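PDB 6KTQ: homocitrate synthase from Sulfolobus acidocaldarius, which catalyses the aldol-type condensation of acetyl-CoA with 2-oxoglutarate to homocitrate, the first step of lysine biosynthesis through the alpha-aminoadipate pathway. Local coordinates for residues G74-S79 against I102-R107; P265-A270 against P307-Y312; A356-F361 against S371-V376. All blocks are in the same frame, centred on the assembly; numbering follows the deposited sequence.

Interaction 1: G74-S79 against I102-R107; sequences GHPAVS and IVAHSR. With COA (coenzyme A), chain E.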
loop_
_atom_site.group_PDB
_atom_site.type_symbol
_atom_site.label_atom_id
_atom_site.label_comp_id
_atom_site.label_asym_id
_atom_site.label_seq_id
_atom_site.Cartn_x
_atom_site.Cartn_y
_atom_site.Cartn_z
ATOM N N GLY A 74 -11.687 -31.360 6.519
ATOM C CA GLY A 74 -13.006 -31.573 7.080
ATOM C C GLY A 74 -13.079 -31.265 8.550
ATOM O O GLY A 74 -12.083 -30.880 9.185
ATOM N N HIS A 75 -14.284 -31.446 9.082
ATOM C CA HIS A 75 -14.617 -31.263 10.486
ATOM C C HIS A 75 -14.868 -32.660 11.074
ATOM O O HIS A 75 -15.955 -33.237 10.878
ATOM C CB HIS A 75 -15.880 -30.444 10.564
ATOM C CG HIS A 75 -16.327 -30.151 11.949
ATOM N ND1 HIS A 75 -17.432 -29.373 12.213
ATOM C CD2 HIS A 75 -15.839 -30.546 13.152
ATOM C CE1 HIS A 75 -17.601 -29.296 13.523
ATOM N NE2 HIS A 75 -16.652 -30.004 14.113
ATOM N N PRO A 76 -13.883 -33.209 11.802
ATOM C CA PRO A 76 -13.944 -34.635 12.079
ATOM C C PRO A 76 -15.102 -35.088 12.968
ATOM O O PRO A 76 -15.498 -36.250 12.878
ATOM C CB PRO A 76 -12.568 -34.960 12.718
ATOM C CG PRO A 76 -11.893 -33.651 12.964
ATOM C CD PRO A 76 -12.601 -32.593 12.184
ATOM N N ALA A 77 -15.683 -34.203 13.779
ATOM C CA ALA A 77 -16.867 -34.584 14.592
ATOM C C ALA A 77 -18.147 -34.801 13.777
ATOM O O ALA A 77 -19.128 -35.302 14.312
ATOM C CB ALA A 77 -17.144 -33.548 15.673
ATOM N N VAL A 78 -18.165 -34.412 12.501
ATOM C CA VAL A 78 -19.414 -34.386 11.747
ATOM C C VAL A 78 -19.923 -35.812 11.491
ATOM O O VAL A 78 -21.096 -36.076 11.649
ATOM C CB VAL A 78 -19.251 -33.625 10.410
ATOM C CG1 VAL A 78 -20.440 -33.884 9.487
ATOM C CG2 VAL A 78 -19.163 -32.136 10.694
ATOM N N SER A 79 -19.034 -36.708 11.098
ATOM C CA SER A 79 -19.425 -38.102 10.807
ATOM C C SER A 79 -18.213 -39.010 10.817
ATOM O O SER A 79 -17.090 -38.540 10.685
ATOM C CB SER A 79 -20.124 -38.211 9.468
ATOM O OG SER A 79 -19.265 -37.958 8.366
ATOM N N ILE A 102 -2.375 -29.663 6.533
ATOM C CA ILE A 102 -3.699 -30.225 6.775
ATOM C C ILE A 102 -4.387 -29.555 7.947
ATOM O O ILE A 102 -3.889 -29.568 9.089
ATOM C CB ILE A 102 -3.642 -31.744 7.008
ATOM C CG1 ILE A 102 -2.811 -32.439 5.925
ATOM C CG2 ILE A 102 -5.061 -32.327 7.076
ATOM C CD1 ILE A 102 -3.278 -32.216 4.487
ATOM N N VAL A 103 -5.534 -28.953 7.653
ATOM C CA VAL A 103 -6.332 -28.245 8.624
ATOM C C VAL A 103 -7.614 -29.025 8.950
ATOM O O VAL A 103 -8.307 -29.497 8.046
ATOM C CB VAL A 103 -6.719 -26.856 8.110
ATOM C CG1 VAL A 103 -7.431 -26.067 9.202
ATOM C CG2 VAL A 103 -5.486 -26.123 7.555
ATOM N N ALA A 104 -7.896 -29.156 10.241
ATOM C CA ALA A 104 -9.134 -29.750 10.733
ATOM C C ALA A 104 -9.984 -28.668 11.375
ATOM O O ALA A 104 -9.499 -27.816 12.145
ATOM C CB ALA A 104 -8.838 -30.848 11.741
ATOM N N HIS A 105 -11.272 -28.728 11.080
ATOM C CA HIS A 105 -12.217 -27.768 11.578
ATOM C C HIS A 105 -12.688 -28.208 12.961
ATOM O O HIS A 105 -12.667 -29.414 13.285
ATOM C CB HIS A 105 -13.387 -27.708 10.592
ATOM C CG HIS A 105 -13.848 -26.324 10.261
ATOM N ND1 HIS A 105 -15.178 -26.002 10.121
ATOM C CD2 HIS A 105 -13.160 -25.188 10.020
ATOM C CE1 HIS A 105 -15.293 -24.723 9.824
ATOM N NE2 HIS A 105 -14.081 -24.202 9.762
ATOM N N SER A 106 -13.150 -27.249 13.764
ATOM C CA SER A 106 -13.587 -27.521 15.128
ATOM C C SER A 106 -14.539 -26.455 15.670
ATOM O O SER A 106 -14.326 -25.260 15.467
ATOM C CB SER A 106 -12.354 -27.582 16.027
ATOM O OG SER A 106 -12.652 -28.005 17.339
ATOM N N ARG A 107 -15.598 -26.877 16.367
ATOM C CA ARG A 107 -16.378 -25.942 17.160
ATOM C C ARG A 107 -15.533 -25.552 18.352
ATOM O O ARG A 107 -14.480 -26.146 18.609
ATOM C CB ARG A 107 -17.703 -26.560 17.632
ATOM C CG ARG A 107 -18.710 -26.688 16.506
ATOM C CD ARG A 107 -19.991 -27.314 17.008
ATOM N NE ARG A 107 -19.706 -28.651 17.493
ATOM C CZ ARG A 107 -20.568 -29.398 18.165
ATOM N NH1 ARG A 107 -21.799 -28.948 18.438
ATOM N NH2 ARG A 107 -20.193 -30.607 18.548
HETATM N N1A COA E . -18.891 -23.538 19.079
HETATM C C2A COA E . -19.629 -24.195 20.016
HETATM N N3A COA E . -20.924 -24.582 19.817
HETATM C C4A COA E . -21.563 -24.301 18.664
HETATM C C5A COA E . -20.831 -23.602 17.606
HETATM C C6A COA E . -19.433 -23.215 17.884
HETATM N N6A COA E . -18.733 -22.562 16.937
HETATM N N7A COA E . -21.684 -23.469 16.572
HETATM C C8A COA E . -22.874 -24.028 16.939
HETATM N N9A COA E . -22.789 -24.508 18.186
HETATM C C1B COA E . -23.810 -25.280 18.911
HETATM C C2B COA E . -25.165 -24.639 19.027
HETATM O O2B COA E . -25.246 -23.678 20.063
HETATM C C3B COA E . -25.986 -25.875 19.316
HETATM O O3B COA E . -25.780 -26.409 20.606
HETATM P P3B COA E . -27.022 -27.036 21.400
HETATM O O7A COA E . -26.546 -26.874 22.797
HETATM O O8A COA E . -27.073 -28.453 20.868
HETATM O O9A COA E . -28.213 -26.213 21.038
HETATM C C4B COA E . -25.441 -26.882 18.337
HETATM O O4B COA E . -24.054 -26.497 18.173
HETATM C C5B COA E . -26.448 -26.695 17.210
HETATM O O5B COA E . -26.400 -27.622 16.208
HETATM P P1A COA E . -27.065 -29.076 16.046
HETATM O O1A COA E . -26.545 -29.176 14.660
HETATM O O2A COA E . -28.543 -29.175 16.316
HETATM O O3A COA E . -26.206 -29.893 17.137
HETATM P P2A COA E . -25.818 -31.426 17.120
HETATM O O4A COA E . -27.049 -32.251 16.843
HETATM O O5A COA E . -24.962 -31.667 18.332
HETATM O O6A COA E . -24.806 -31.585 15.897
HETATM C CBP COA E . -22.808 -31.198 14.595
HETATM C CCP COA E . -23.577 -30.842 15.872
HETATM C CDP COA E . -21.498 -30.400 14.504
HETATM C CEP COA E . -22.469 -32.694 14.628
HETATM C CAP COA E . -23.747 -30.921 13.417
HETATM O OAP COA E . -24.325 -29.609 13.459
HETATM C C9P COA E . -23.030 -31.077 12.116
HETATM O O9P COA E . -22.693 -32.184 11.766
HETATM N N8P COA E . -22.802 -29.948 11.440
HETATM C C7P COA E . -22.126 -29.888 10.158
HETATM C C6P COA E . -20.847 -29.044 10.265
HETATM C C5P COA E . -21.214 -27.596 10.524
HETATM O O5P COA E . -22.339 -27.311 10.959
HETATM N N4P COA E . -20.264 -26.682 10.278
HETATM C C3P COA E . -20.504 -25.273 10.589
HETATM C C2P COA E . -19.489 -24.310 9.998
HETATM S S1P COA E . -19.881 -22.691 10.728
HETATM O O HOH W 1 -17.629 -27.381 10.050
#
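His75 and His105 meet at their CB atoms, 3.7 Å apart, and from there their side chains diverge at about a right angle. The His75 ring, with CG anti to the backbone N (chi1 -179°), lies obliquely beside the backbone of His105 and Ser106, with CD2 3.4 Å from His105 O. The His105 ring turns instead into the pocket, where NE2 is hydrogen-bonded to the bound 2-oxoglutarate. Between the backbones, His105 N donates to Gly74 O at 3.0 Å, a nearly straight bond (174°). Farther out, CE1 of His75 packs on Arg107 CG, and Asp112 takes both a hydrogen bond from His75 NE2 and a salt bridge from Arg107 NE. Coenzyme A CDP sits over the centre of one face of the Arg107 guanidinium, while NH1 reaches O4B at the edge in a weak bond. One water joins ND1 of His75 (2.9 Å), ND1 of His105 (2.8 Å) and the pantetheine amide N4P of coenzyme A, from which it accepts at 2.7 Å. Through that water the coenzyme's amide is tied to both histidines, one of which also binds the keto acid, consistent with a site in which coenzyme A and 2-oxoglutarate are held side by side.

Interaction 2: P265-A270 against P307-Y312; sequences PLQVVA and PITGDY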
loop_
_atom_site.group_PDB
_atom_site.type_symbol
_atom_site.label_atom_id
_atom_site.label_comp_id
_atom_site.label_asym_id
_atom_site.label_seq_id
_atom_site.Cartn_x
_atom_site.Cartn_y
_atom_site.Cartn_z
ATOM N N PRO A 265 -14.155 -19.406 -6.202
ATOM C CA PRO A 265 -13.728 -20.629 -6.875
ATOM C C PRO A 265 -12.257 -20.638 -7.242
ATOM O O PRO A 265 -11.740 -19.664 -7.809
ATOM C CB PRO A 265 -14.610 -20.677 -8.116
ATOM C CG PRO A 265 -15.002 -19.267 -8.367
ATOM C CD PRO A 265 -15.089 -18.623 -7.020
ATOM N N LEU A 266 -11.588 -21.745 -6.952
ATOM C CA LEU A 266 -10.156 -21.847 -7.122
ATOM C C LEU A 266 -9.673 -21.448 -8.513
ATOM O O LEU A 266 -8.713 -20.642 -8.657
ATOM C CB LEU A 266 -9.660 -23.236 -6.755
ATOM C CG LEU A 266 -8.165 -23.456 -6.910
ATOM C CD1 LEU A 266 -7.323 -22.443 -6.136
ATOM C CD2 LEU A 266 -7.829 -24.886 -6.488
ATOM N N GLN A 267 -10.341 -21.960 -9.550
ATOM C CA GLN A 267 -9.844 -21.731 -10.908
ATOM C C GLN A 267 -9.907 -20.256 -11.297
ATOM O O GLN A 267 -9.018 -19.765 -11.991
ATOM C CB GLN A 267 -10.540 -22.615 -11.935
ATOM C CG GLN A 267 -12.055 -22.502 -11.994
ATOM C CD GLN A 267 -12.738 -23.589 -11.183
ATOM O OE1 GLN A 267 -12.725 -23.569 -9.957
ATOM N NE2 GLN A 267 -13.360 -24.522 -11.869
ATOM N N VAL A 268 -10.925 -19.551 -10.821
ATOM C CA VAL A 268 -11.101 -18.151 -11.159
ATOM C C VAL A 268 -10.134 -17.299 -10.340
ATOM O O VAL A 268 -9.463 -16.444 -10.886
ATOM C CB VAL A 268 -12.552 -17.670 -10.964
ATOM C CG1 VAL A 268 -12.738 -16.279 -11.539
ATOM C CG2 VAL A 268 -13.528 -18.622 -11.646
ATOM N N VAL A 269 -10.044 -17.581 -9.046
ATOM C CA VAL A 269 -9.101 -16.896 -8.153
ATOM C C VAL A 269 -7.670 -17.020 -8.669
ATOM O O VAL A 269 -6.915 -16.034 -8.725
ATOM C CB VAL A 269 -9.228 -17.428 -6.712
ATOM C CG1 VAL A 269 -8.095 -16.918 -5.854
ATOM C CG2 VAL A 269 -10.551 -17.005 -6.129
ATOM N N ALA A 270 -7.280 -18.228 -9.052
ATOM C CA ALA A 270 -5.931 -18.476 -9.516
ATOM C C ALA A 270 -5.615 -17.675 -10.793
ATOM O O ALA A 270 -4.557 -17.062 -10.912
ATOM C CB ALA A 270 -5.726 -19.966 -9.764
ATOM N N PRO A 307 -16.000 -19.302 -15.652
ATOM C CA PRO A 307 -14.706 -18.749 -16.061
ATOM C C PRO A 307 -13.547 -19.749 -16.003
ATOM O O PRO A 307 -13.504 -20.602 -15.111
ATOM C CB PRO A 307 -14.493 -17.589 -15.070
ATOM C CG PRO A 307 -15.877 -17.148 -14.748
ATOM C CD PRO A 307 -16.680 -18.444 -14.669
ATOM N N ILE A 308 -12.613 -19.614 -16.951
ATOM C CA ILE A 308 -11.332 -20.335 -16.988
ATOM C C ILE A 308 -11.465 -21.801 -17.417
ATOM O O ILE A 308 -10.798 -22.215 -18.367
ATOM C CB ILE A 308 -10.567 -20.274 -15.651
ATOM C CG1 ILE A 308 -10.483 -18.839 -15.117
ATOM C CG2 ILE A 308 -9.182 -20.917 -15.784
ATOM C CD1 ILE A 308 -10.018 -17.791 -16.108
ATOM N N THR A 309 -12.277 -22.577 -16.697
ATOM C CA THR A 309 -12.453 -23.997 -16.998
ATOM C C THR A 309 -13.734 -24.282 -17.765
ATOM O O THR A 309 -13.951 -25.399 -18.203
ATOM C CB THR A 309 -12.443 -24.848 -15.718
ATOM O OG1 THR A 309 -13.502 -24.447 -14.847
ATOM C CG2 THR A 309 -11.101 -24.692 -14.999
ATOM N N GLY A 310 -14.616 -23.305 -17.896
ATOM C CA GLY A 310 -15.876 -23.555 -18.582
ATOM C C GLY A 310 -15.732 -23.907 -20.054
ATOM O O GLY A 310 -14.809 -23.462 -20.762
ATOM N N ASP A 311 -16.664 -24.708 -20.537
ATOM C CA ASP A 311 -16.648 -25.107 -21.949
ATOM C C ASP A 311 -16.406 -23.932 -22.894
ATOM O O ASP A 311 -15.642 -24.057 -23.851
ATOM C CB ASP A 311 -17.984 -25.754 -22.335
ATOM C CG ASP A 311 -18.246 -27.052 -21.600
ATOM O OD1 ASP A 311 -17.287 -27.710 -21.167
ATOM O OD2 ASP A 311 -19.430 -27.420 -21.462
ATOM N N TYR A 312 -17.073 -22.794 -22.651
ATOM C CA TYR A 312 -17.027 -21.675 -23.575
ATOM C C TYR A 312 -15.965 -20.618 -23.332
ATOM O O TYR A 312 -15.928 -19.634 -24.105
ATOM C CB TYR A 312 -18.386 -20.953 -23.630
ATOM C CG TYR A 312 -19.546 -21.811 -24.063
ATOM C CD1 TYR A 312 -19.360 -23.004 -24.734
ATOM C CD2 TYR A 312 -20.845 -21.401 -23.811
ATOM C CE1 TYR A 312 -20.445 -23.779 -25.124
ATOM C CE2 TYR A 312 -21.917 -22.173 -24.198
ATOM C CZ TYR A 312 -21.702 -23.351 -24.853
ATOM O OH TYR A 312 -22.783 -24.111 -25.234
#
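Val268 and Pro307 are the closest pair of CA atoms, 6.1 Å apart, where the first turn of helix 266-277 faces an irregular loop, 307-312. Pro265 occupies the N-cap position, and its O receives the regular helical bond from Val269 N. In 307-312 the chain makes a classic gamma turn centred on Ile308, which has a positive phi (75°), and Thr309 N is hydrogen-bonded to Pro307 O at 2.8 Å. This turn brings three successive side chains, those of Pro307, Ile308 and Thr309, against the helix.

The polar link is made by Gln267 and Thr309, whose side chains cross at about a right angle. Gln267 CG lies between its backbone N and carbonyl carbon (chi1 57°), and a further bend at chi2 carries the amide to the hydroxyl. NE2 donates to Thr309 OG1 at 3.0 Å, almost straight at 175°, with the oxygen in the amide plane. The same nitrogen also bonds Asn255 OD1, so two acceptors restrain the rotation of the amide. Beside this bond, Thr309 CG2 rests on Gln267 CB at 3.7 Å. Val268 CG2 packs on Pro307 CB at 3.7 Å, and Ile308 CG1 lies 3.6 Å from Gln267 O, so that Ile308 covers the backbone between Gln267 and Val268.

Arg342 NH1 bonds the O atoms of Ile308 and Gly310, and Leu287 and Ser288 of helix 287-298 touch Thr309. The contact thus joins a helix packed on the parallel-stranded TIM barrel of the catalytic domain, characteristic of this DRE-TIM family, to the segment leading on toward the C-terminal helices.

Interaction 3: A356-F361 against S371-V376; sequences AVKDRF and SEIDQV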
loop_
_atom_site.group_PDB
_atom_site.type_symbol
_atom_site.label_atom_id
_atom_site.label_comp_id
_atom_site.label_asym_id
_atom_site.label_seq_id
_atom_site.Cartn_x
_atom_site.Cartn_y
_atom_site.Cartn_z
ATOM N N ALA A 356 -14.814 -16.490 -40.847
ATOM C CA ALA A 356 -14.967 -17.674 -40.025
ATOM C C ALA A 356 -15.341 -18.865 -40.888
ATOM O O ALA A 356 -14.791 -19.954 -40.724
ATOM C CB ALA A 356 -16.042 -17.457 -38.983
ATOM N N VAL A 357 -16.292 -18.656 -41.796
ATOM C CA VAL A 357 -16.742 -19.757 -42.666
ATOM C C VAL A 357 -15.579 -20.209 -43.572
ATOM O O VAL A 357 -15.304 -21.422 -43.673
ATOM C CB VAL A 357 -18.011 -19.357 -43.443
ATOM C CG1 VAL A 357 -18.316 -20.359 -44.527
ATOM C CG2 VAL A 357 -19.197 -19.243 -42.494
ATOM N N LYS A 358 -14.851 -19.253 -44.164
ATOM C CA LYS A 358 -13.679 -19.578 -44.981
ATOM C C LYS A 358 -12.668 -20.369 -44.198
ATOM O O LYS A 358 -12.130 -21.362 -44.705
ATOM C CB LYS A 358 -12.973 -18.333 -45.541
ATOM C CG LYS A 358 -13.662 -17.689 -46.718
ATOM C CD LYS A 358 -12.834 -16.558 -47.347
ATOM C CE LYS A 358 -13.718 -15.668 -48.225
ATOM N NZ LYS A 358 -13.046 -15.166 -49.464
ATOM N N ASP A 359 -12.397 -19.938 -42.964
ATOM C CA ASP A 359 -11.389 -20.611 -42.151
ATOM C C ASP A 359 -11.751 -22.071 -41.866
ATOM O O ASP A 359 -10.890 -22.933 -41.934
ATOM C CB ASP A 359 -11.151 -19.884 -40.829
ATOM C CG ASP A 359 -10.072 -20.542 -40.017
ATOM O OD1 ASP A 359 -8.913 -20.457 -40.423
ATOM O OD2 ASP A 359 -10.388 -21.199 -39.030
ATOM N N ARG A 360 -13.010 -22.339 -41.534
ATOM C CA ARG A 360 -13.449 -23.703 -41.265
ATOM C C ARG A 360 -13.401 -24.596 -42.534
ATOM O O ARG A 360 -12.946 -25.745 -42.492
ATOM C CB ARG A 360 -14.857 -23.717 -40.672
ATOM C CG ARG A 360 -15.235 -25.039 -40.045
ATOM C CD ARG A 360 -14.497 -25.268 -38.730
ATOM N NE ARG A 360 -14.520 -26.668 -38.299
ATOM C CZ ARG A 360 -13.668 -27.214 -37.426
ATOM N NH1 ARG A 360 -12.696 -26.489 -36.862
ATOM N NH2 ARG A 360 -13.769 -28.502 -37.128
ATOM N N PHE A 361 -13.854 -24.071 -43.664
ATOM C CA PHE A 361 -13.679 -24.820 -44.927
ATOM C C PHE A 361 -12.210 -25.110 -45.238
ATOM O O PHE A 361 -11.851 -26.227 -45.665
ATOM C CB PHE A 361 -14.392 -24.110 -46.083
ATOM C CG PHE A 361 -15.864 -24.374 -46.106
ATOM C CD1 PHE A 361 -16.336 -25.666 -46.287
ATOM C CD2 PHE A 361 -16.771 -23.369 -45.926
ATOM C CE1 PHE A 361 -17.679 -25.929 -46.305
ATOM C CE2 PHE A 361 -18.113 -23.626 -45.945
ATOM C CZ PHE A 361 -18.573 -24.920 -46.134
ATOM N N SER A 371 -17.585 -16.291 -54.035
ATOM C CA SER A 371 -19.032 -16.235 -54.217
ATOM C C SER A 371 -19.778 -17.447 -53.632
ATOM O O SER A 371 -20.908 -17.324 -53.154
ATOM C CB SER A 371 -19.382 -16.073 -55.702
ATOM O OG SER A 371 -20.775 -16.062 -55.854
ATOM N N GLU A 372 -19.158 -18.623 -53.707
ATOM C CA GLU A 372 -19.698 -19.813 -53.060
ATOM C C GLU A 372 -19.749 -19.591 -51.530
ATOM O O GLU A 372 -20.710 -19.978 -50.886
ATOM C CB GLU A 372 -18.847 -21.043 -53.409
ATOM C CG GLU A 372 -19.058 -21.480 -54.866
ATOM C CD GLU A 372 -18.231 -22.670 -55.279
ATOM O OE1 GLU A 372 -17.080 -22.807 -54.811
ATOM O OE2 GLU A 372 -18.740 -23.454 -56.112
ATOM N N ILE A 373 -18.717 -18.953 -50.978
ATOM C CA ILE A 373 -18.711 -18.653 -49.547
ATOM C C ILE A 373 -19.897 -17.737 -49.251
ATOM O O ILE A 373 -20.589 -17.968 -48.252
ATOM C CB ILE A 373 -17.375 -18.083 -49.069
ATOM C CG1 ILE A 373 -16.266 -19.140 -49.185
ATOM C CG2 ILE A 373 -17.464 -17.526 -47.641
ATOM C CD1 ILE A 373 -16.294 -20.266 -48.162
ATOM N N ASP A 374 -20.134 -16.715 -50.093
ATOM C CA ASP A 374 -21.278 -15.803 -49.924
ATOM C C ASP A 374 -22.564 -16.588 -49.854
ATOM O O ASP A 374 -23.434 -16.285 -49.025
ATOM C CB ASP A 374 -21.462 -14.805 -51.087
ATOM C CG ASP A 374 -20.365 -13.780 -51.174
ATOM O OD1 ASP A 374 -19.732 -13.490 -50.140
ATOM O OD2 ASP A 374 -20.133 -13.271 -52.307
ATOM N N GLN A 375 -22.703 -17.580 -50.732
ATOM C CA GLN A 375 -23.942 -18.327 -50.808
ATOM C C GLN A 375 -24.117 -19.206 -49.583
ATOM O O GLN A 375 -25.199 -19.293 -49.051
ATOM C CB GLN A 375 -24.024 -19.173 -52.101
ATOM C CG GLN A 375 -24.112 -18.352 -53.405
ATOM C CD GLN A 375 -23.809 -19.209 -54.637
ATOM O OE1 GLN A 375 -24.498 -20.183 -54.890
ATOM N NE2 GLN A 375 -22.737 -18.884 -55.358
ATOM N N VAL A 376 -23.063 -19.869 -49.141
ATOM C CA VAL A 376 -23.151 -20.657 -47.899
ATOM C C VAL A 376 -23.505 -19.774 -46.703
ATOM O O VAL A 376 -24.346 -20.104 -45.894
ATOM C CB VAL A 376 -21.837 -21.428 -47.661
ATOM C CG1 VAL A 376 -21.788 -22.058 -46.263
ATOM C CG2 VAL A 376 -21.679 -22.497 -48.722
#
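Apolar contacts dominate between Ile373 and the three side chains of 356-361 that meet it, Val357, Lys358 and Phe361. With CG1 anti to its carbonyl carbon (chi1 -66°), Ile373 carries CD1 across to the other helix, where it comes within 3.9 Å of Phe361 CD2 and 4.2 Å of Val357 CG1. It approaches the phenyl ring obliquely, and its side chain slides past those of both Phe361 and Val357 in the opposite direction. Val376 supplies the second apolar point: its CG1 lies at the ring edge of Phe361, near the ring plane, 4.0 Å from CE2, and also reaches Val357 CG1 at 4.2 Å. An alanine in place of Ile373 would probably open a gap between the helices, leaving Phe361 CD2, Val357 CG1 and the Lys358 methylenes without their principal partner on 371-376.

The aliphatic part of a charged residue makes the next kind of contact. Lys358 CG packs against Ile373, 3.9 Å from its CG1, as the two side chains cross at a slant. The lysine's charge is used separately: NZ forms a salt bridge with Asp370, just ahead of 371-376, so one side chain contributes both apolar packing and an ionic tie. No hydrogen bond crosses between the two segments.

The segment axes come no closer than 10.3 Å and make an angle of 110° between their N-to-C directions, spacing that fits side chains interposed between steeply crossed helices. Helices 354-364 and 370-381 are joined by a short connection whose Leu368 touches both Phe361 and Ile373. Helix 391-402 lies against Arg360, Glu372 and Gln375, while helix 319-327 meets Ala356 and Asp359, placing the pair in a cluster of helices with 319-327 and 391-402, in the post-HMGL region.

In the fold
The three contacts follow one another along the chain without touching. Interaction 1 is the one at the active site: the His105 side chain is about 3 Å from 2-oxoglutarate and about 7 Å from the zinc ion. Interaction 2 lies away from the annotated sites, its centre about 27 Å from that of interaction 1, with nearest atoms about 14 Å apart. Interaction 3 continues outward, about 33 Å from interaction 2 between centres and about 59 Å from interaction 1, on the other side of the chain's centre. The series therefore passes from substrate pocket, through the junction at 265-270 and 307-312, to helices far from this chain's own ligands.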